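Local atomic coordinates of fimbrial structural subunit (Actinomyces naeslundii, PDB entry 3QDH), a protein that forms the shaft of Actinomyces type 2 fimbriae and probably mediates adhesion to streptococci and host cells during oral biofilm development. Residues Tyr192-Ile205 against Asp238-Val251. Residues are numbered along the deposited sequence; the frame is centred on the assembly and turned at random.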
loop_
_atom_site.group_PDB
_atom_site.type_symbol
_atom_site.label_atom_id
_atom_site.label_comp_id
_atom_site.label_asym_id
_atom_site.label_seq_id
_atom_site.Cartn_x
_atom_site.Cartn_y
_atom_site.Cartn_z
ATOM N N TYR A 192 -5.256 -1.468 18.630
ATOM C CA TYR A 192 -6.592 -2.024 18.363
ATOM C C TYR A 192 -7.526 -2.131 19.579
ATOM O O TYR A 192 -8.479 -2.922 19.581
ATOM C CB TYR A 192 -6.472 -3.357 17.609
ATOM C CG TYR A 192 -5.885 -3.180 16.227
ATOM C CD1 TYR A 192 -6.693 -2.808 15.149
ATOM C CD2 TYR A 192 -4.523 -3.354 16.000
ATOM C CE1 TYR A 192 -6.156 -2.629 13.878
ATOM C CE2 TYR A 192 -3.975 -3.173 14.735
ATOM C CZ TYR A 192 -4.798 -2.814 13.683
ATOM O OH TYR A 192 -4.260 -2.639 12.434
ATOM N N ALA A 193 -7.260 -1.299 20.585
ATOM C CA ALA A 193 -8.062 -1.225 21.811
ATOM C C ALA A 193 -9.538 -0.966 21.544
ATOM O O ALA A 193 -9.895 -0.304 20.568
ATOM C CB ALA A 193 -7.517 -0.140 22.714
ATOM N N GLY A 194 -10.391 -1.487 22.424
ATOM C CA GLY A 194 -11.819 -1.166 22.399
ATOM C C GLY A 194 -12.028 0.291 22.774
ATOM O O GLY A 194 -12.929 0.955 22.255
ATOM N N THR A 195 -11.182 0.777 23.680
ATOM C CA THR A 195 -11.138 2.185 24.067
ATOM C C THR A 195 -9.700 2.678 23.922
ATOM O O THR A 195 -8.801 2.206 24.626
ATOM C CB THR A 195 -11.632 2.386 25.522
ATOM O OG1 THR A 195 -12.980 1.913 25.639
ATOM C CG2 THR A 195 -11.570 3.865 25.928
ATOM N N CYS A 196 -9.494 3.623 23.006
ATOM C CA CYS A 196 -8.154 4.124 22.678
ATOM C C CYS A 196 -7.490 4.891 23.831
ATOM O O CYS A 196 -8.164 5.574 24.604
ATOM C CB CYS A 196 -8.196 4.981 21.407
ATOM S SG CYS A 196 -8.770 4.090 19.926
ATOM N N THR A 197 -6.166 4.777 23.909
ATOM C CA THR A 197 -5.368 5.262 25.039
ATOM C C THR A 197 -4.342 6.327 24.604
ATOM O O THR A 197 -4.007 6.430 23.421
ATOM C CB THR A 197 -4.654 4.063 25.738
ATOM O OG1 THR A 197 -5.634 3.125 26.200
ATOM C CG2 THR A 197 -3.802 4.511 26.917
ATOM N N LYS A 198 -3.851 7.111 25.565
ATOM C CA LYS A 198 -2.831 8.140 25.315
ATOM C C LYS A 198 -1.432 7.582 25.008
ATOM O O LYS A 198 -0.553 8.324 24.563
ATOM C CB LYS A 198 -2.740 9.106 26.504
ATOM C CG LYS A 198 -3.886 10.099 26.615
ATOM C CD LYS A 198 -3.688 11.027 27.815
ATOM C CE LYS A 198 -4.691 12.176 27.831
ATOM N NZ LYS A 198 -6.115 11.742 27.944
ATOM N N ASP A 199 -1.233 6.285 25.250
ATOM C CA ASP A 199 0.075 5.637 25.073
ATOM C C ASP A 199 0.540 5.575 23.616
ATOM O O ASP A 199 -0.151 5.024 22.757
ATOM C CB ASP A 199 0.065 4.235 25.691
ATOM C CG ASP A 199 0.226 4.262 27.195
ATOM O OD1 ASP A 199 -0.785 4.079 27.906
ATOM O OD2 ASP A 199 1.362 4.486 27.668
ATOM N N LYS A 200 1.723 6.131 23.358
ATOM C CA LYS A 200 2.247 6.262 21.998
ATOM C C LYS A 200 3.662 5.695 21.852
ATOM O O LYS A 200 4.342 5.433 22.849
ATOM C CB LYS A 200 2.212 7.735 21.555
ATOM C CG LYS A 200 3.293 8.625 22.177
ATOM C CD LYS A 200 3.097 10.097 21.818
ATOM C CE LYS A 200 4.336 10.933 22.131
ATOM N NZ LYS A 200 4.631 11.039 23.592
ATOM N N GLU A 201 4.086 5.504 20.602
ATOM C CA GLU A 201 5.464 5.130 20.276
ATOM C C GLU A 201 5.827 5.572 18.857
ATOM O O GLU A 201 4.946 5.882 18.048
ATOM C CB GLU A 201 5.700 3.619 20.461
ATOM C CG GLU A 201 5.052 2.727 19.401
ATOM C CD GLU A 201 5.339 1.249 19.607
ATOM O OE1 GLU A 201 4.411 0.436 19.410
ATOM O OE2 GLU A 201 6.485 0.893 19.966
ATOM N N GLY A 202 7.125 5.606 18.568
ATOM C CA GLY A 202 7.617 5.940 17.232
ATOM C C GLY A 202 7.742 7.430 16.978
ATOM O O GLY A 202 7.484 8.249 17.862
ATOM N N ASP A 203 8.152 7.775 15.760
ATOM C CA ASP A 203 8.258 9.166 15.335
ATOM C C ASP A 203 6.923 9.675 14.770
ATOM O O ASP A 203 6.031 8.872 14.472
ATOM C CB ASP A 203 9.381 9.315 14.302
ATOM C CG ASP A 203 10.768 9.183 14.917
ATOM O OD1 ASP A 203 10.871 8.855 16.121
ATOM O OD2 ASP A 203 11.763 9.409 14.192
ATOM N N PRO A 204 6.768 11.009 14.641
ATOM C CA PRO A 204 5.563 11.580 14.034
ATOM C C PRO A 204 5.271 11.030 12.635
ATOM O O PRO A 204 6.198 10.738 11.872
ATOM C CB PRO A 204 5.892 13.072 13.955
ATOM C CG PRO A 204 6.804 13.302 15.101
ATOM C CD PRO A 204 7.637 12.058 15.214
ATOM N N ILE A 205 3.988 10.900 12.313
ATOM C CA ILE A 205 3.546 10.353 11.033
ATOM C C ILE A 205 3.462 11.444 9.966
ATOM O O ILE A 205 2.840 12.489 10.179
ATOM C CB ILE A 205 2.181 9.627 11.183
ATOM C CG1 ILE A 205 2.326 8.417 12.111
ATOM C CG2 ILE A 205 1.629 9.194 9.824
ATOM C CD1 ILE A 205 1.036 7.961 12.746
ATOM N N ASP A 238 1.882 -5.817 12.878
ATOM C CA ASP A 238 1.326 -4.504 13.233
ATOM C C ASP A 238 -0.095 -4.395 12.654
ATOM O O ASP A 238 -0.493 -3.356 12.121
ATOM C CB ASP A 238 2.246 -3.378 12.711
ATOM C CG ASP A 238 1.709 -1.980 12.998
ATOM O OD1 ASP A 238 1.219 -1.740 14.125
ATOM O OD2 ASP A 238 1.794 -1.115 12.093
ATOM N N ASN A 239 -0.845 -5.490 12.753
ATOM C CA ASN A 239 -2.126 -5.617 12.071
ATOM C C ASN A 239 -3.130 -6.399 12.900
ATOM O O ASN A 239 -2.750 -7.159 13.792
ATOM C CB ASN A 239 -1.933 -6.306 10.707
ATOM C CG ASN A 239 -3.203 -6.317 9.859
ATOM O OD1 ASN A 239 -3.886 -5.300 9.730
ATOM N ND2 ASN A 239 -3.510 -7.472 9.259
ATOM N N GLN A 240 -4.409 -6.186 12.607
ATOM C CA GLN A 240 -5.482 -7.046 13.082
ATOM C C GLN A 240 -6.433 -7.252 11.908
ATOM O O GLN A 240 -7.190 -6.352 11.536
ATOM C CB GLN A 240 -6.194 -6.439 14.300
ATOM C CG GLN A 240 -6.760 -7.483 15.253
ATOM C CD GLN A 240 -7.232 -6.894 16.570
ATOM O OE1 GLN A 240 -6.481 -6.835 17.545
ATOM N NE2 GLN A 240 -8.483 -6.459 16.606
ATOM N N LYS A 241 -6.368 -8.448 11.325
ATOM C CA LYS A 241 -6.988 -8.777 10.035
ATOM C C LYS A 241 -8.427 -8.280 9.831
ATOM O O LYS A 241 -8.748 -7.711 8.784
ATOM C CB LYS A 241 -6.920 -10.296 9.812
ATOM C CG LYS A 241 -7.219 -10.777 8.398
ATOM C CD LYS A 241 -7.575 -12.268 8.416
ATOM C CE LYS A 241 -7.475 -12.915 7.045
ATOM N NZ LYS A 241 -8.390 -12.306 6.040
ATOM N N ASP A 242 -9.286 -8.501 10.821
ATOM C CA ASP A 242 -10.711 -8.198 10.673
ATOM C C ASP A 242 -11.136 -6.891 11.356
ATOM O O ASP A 242 -12.310 -6.715 11.699
ATOM C CB ASP A 242 -11.565 -9.376 11.178
ATOM C CG ASP A 242 -11.442 -10.619 10.297
ATOM O OD1 ASP A 242 -11.632 -10.517 9.062
ATOM O OD2 ASP A 242 -11.162 -11.706 10.846
ATOM N N ALA A 243 -10.192 -5.971 11.536
ATOM C CA ALA A 243 -10.476 -4.717 12.243
ATOM C C ALA A 243 -10.947 -3.596 11.316
ATOM O O ALA A 243 -10.431 -3.424 10.204
ATOM C CB ALA A 243 -9.285 -4.284 13.070
ATOM N N THR A 244 -11.948 -2.854 11.786
ATOM C CA THR A 244 -12.561 -1.771 11.022
ATOM C C THR A 244 -12.280 -0.411 11.666
ATOM O O THR A 244 -12.822 0.609 11.236
ATOM C CB THR A 244 -14.092 -1.950 10.915
ATOM O OG1 THR A 244 -14.630 -2.203 12.221
ATOM C CG2 THR A 244 -14.451 -3.092 9.977
ATOM N N ALA A 245 -11.446 -0.415 12.702
ATOM C CA ALA A 245 -11.041 0.797 13.412
ATOM C C ALA A 245 -9.650 0.610 14.011
ATOM O O ALA A 245 -9.286 -0.501 14.388
ATOM C CB ALA A 245 -12.057 1.144 14.510
ATOM N N ARG A 246 -8.876 1.695 14.088
ATOM C CA ARG A 246 -7.530 1.662 14.666
ATOM C C ARG A 246 -7.251 2.926 15.481
ATOM O O ARG A 246 -7.691 4.018 15.108
ATOM C CB ARG A 246 -6.466 1.490 13.571
ATOM C CG ARG A 246 -5.073 1.151 14.098
ATOM C CD ARG A 246 -4.002 1.217 13.016
ATOM N NE ARG A 246 -2.655 1.283 13.587
ATOM C CZ ARG A 246 -1.740 0.317 13.516
ATOM N NH1 ARG A 246 -1.996 -0.824 12.882
ATOM N NH2 ARG A 246 -0.554 0.499 14.079
ATOM N N CYS A 247 -6.519 2.764 16.585
ATOM C CA CYS A 247 -6.158 3.872 17.474
ATOM C C CYS A 247 -4.872 4.577 17.057
ATOM O O CYS A 247 -3.885 3.938 16.664
ATOM C CB CYS A 247 -5.985 3.389 18.918
ATOM S SG CYS A 247 -7.404 2.606 19.682
ATOM N N TYR A 248 -4.901 5.902 17.166
ATOM C CA TYR A 248 -3.720 6.740 17.029
ATOM C C TYR A 248 -3.657 7.722 18.205
ATOM O O TYR A 248 -4.607 7.828 18.986
ATOM C CB TYR A 248 -3.758 7.510 15.710
ATOM C CG TYR A 248 -3.455 6.687 14.479
ATOM C CD1 TYR A 248 -2.168 6.653 13.946
ATOM C CD2 TYR A 248 -4.457 5.960 13.834
ATOM C CE1 TYR A 248 -1.878 5.910 12.810
ATOM C CE2 TYR A 248 -4.177 5.208 12.688
ATOM C CZ TYR A 248 -2.882 5.191 12.186
ATOM O OH TYR A 248 -2.580 4.467 11.060
ATOM N N VAL A 249 -2.531 8.422 18.325
ATOM C CA VAL A 249 -2.322 9.397 19.400
ATOM C C VAL A 249 -1.994 10.776 18.817
ATOM O O VAL A 249 -0.990 10.951 18.115
ATOM C CB VAL A 249 -1.217 8.934 20.388
ATOM C CG1 VAL A 249 -0.922 10.011 21.430
ATOM C CG2 VAL A 249 -1.622 7.634 21.073
ATOM N N LEU A 250 -2.860 11.744 19.105
ATOM C CA LEU A 250 -2.679 13.121 18.649
ATOM C C LEU A 250 -2.021 13.971 19.738
ATOM O O LEU A 250 -2.479 13.993 20.876
ATOM C CB LEU A 250 -4.024 13.722 18.229
ATOM C CG LEU A 250 -4.033 15.092 17.546
ATOM C CD1 LEU A 250 -3.349 15.035 16.188
ATOM C CD2 LEU A 250 -5.462 15.609 17.409
ATOM N N VAL A 251 -0.943 14.658 19.374
ATOM C CA VAL A 251 -0.189 15.491 20.309
ATOM C C VAL A 251 -0.189 16.941 19.826
ATOM O O VAL A 251 0.219 17.218 18.699
ATOM C CB VAL A 251 1.275 14.987 20.467
ATOM C CG1 VAL A 251 2.091 15.920 21.369
ATOM C CG2 VAL A 251 1.297 13.567 21.018
HETATM O O HOH W 1 -4.824 5.810 20.896
#
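Cys196 and Cys247 join the loop after strand 182-188 covalently to strand 245-254: their SG atoms are 2.0 Å apart and the disulfide torsion is -79°. Both side chains start toward the opposite segment with SG anti to the carbonyl carbon, and a CA-CA spacing of 5.6 Å between Cys196 and Cys247 brings these short side chains within bonding distance, although loop and strand share no direct backbone hydrogen bond here. A water also links them, donating to Thr197 O and to Tyr248 O.

CH-pi contacts sandwich the flat Tyr192 ring between aliphatic carbons of Gln240 and Arg246. Gln240 CB sits 3.6 Å from the Tyr192 ring centroid, almost on the normal; on the opposite face Arg246 CG makes the second CH-pi contact, nearer the rim, while Ala243 CB, small enough to fit closely, meets CE1 obliquely.

The segments belong to the C-terminal SpaA-like module of this pilin, a CnaB-type beta fold in which strand 182-188 pairs with both 200-201 and 245-254.

Polar bonds fix the tyrosine's end. Arg246, extended from CG to NE, gives NH1 to Tyr192 OH (2.9 Å, a bent 133°). It also grips Asp238 end-on, NH1 to the backbone O and NH2 to OD1, the latter a nearly straight hydrogen bond of 2.9 Å within a salt bridge. Tyr192 OH is further bonded to Ile228 O, and Asp238 OD2 to Tyr18 OH.

Van der Waals contacts continue along the strand. Branched Val249 has CG2 3.4 Å from Asp199 O and packs CB against Lys200 CB, whose methylenes run on crosswise to Val251 CG2. Ile205 CD1 reaches the ring edge of Tyr248 at CE1, 3.6 Å away.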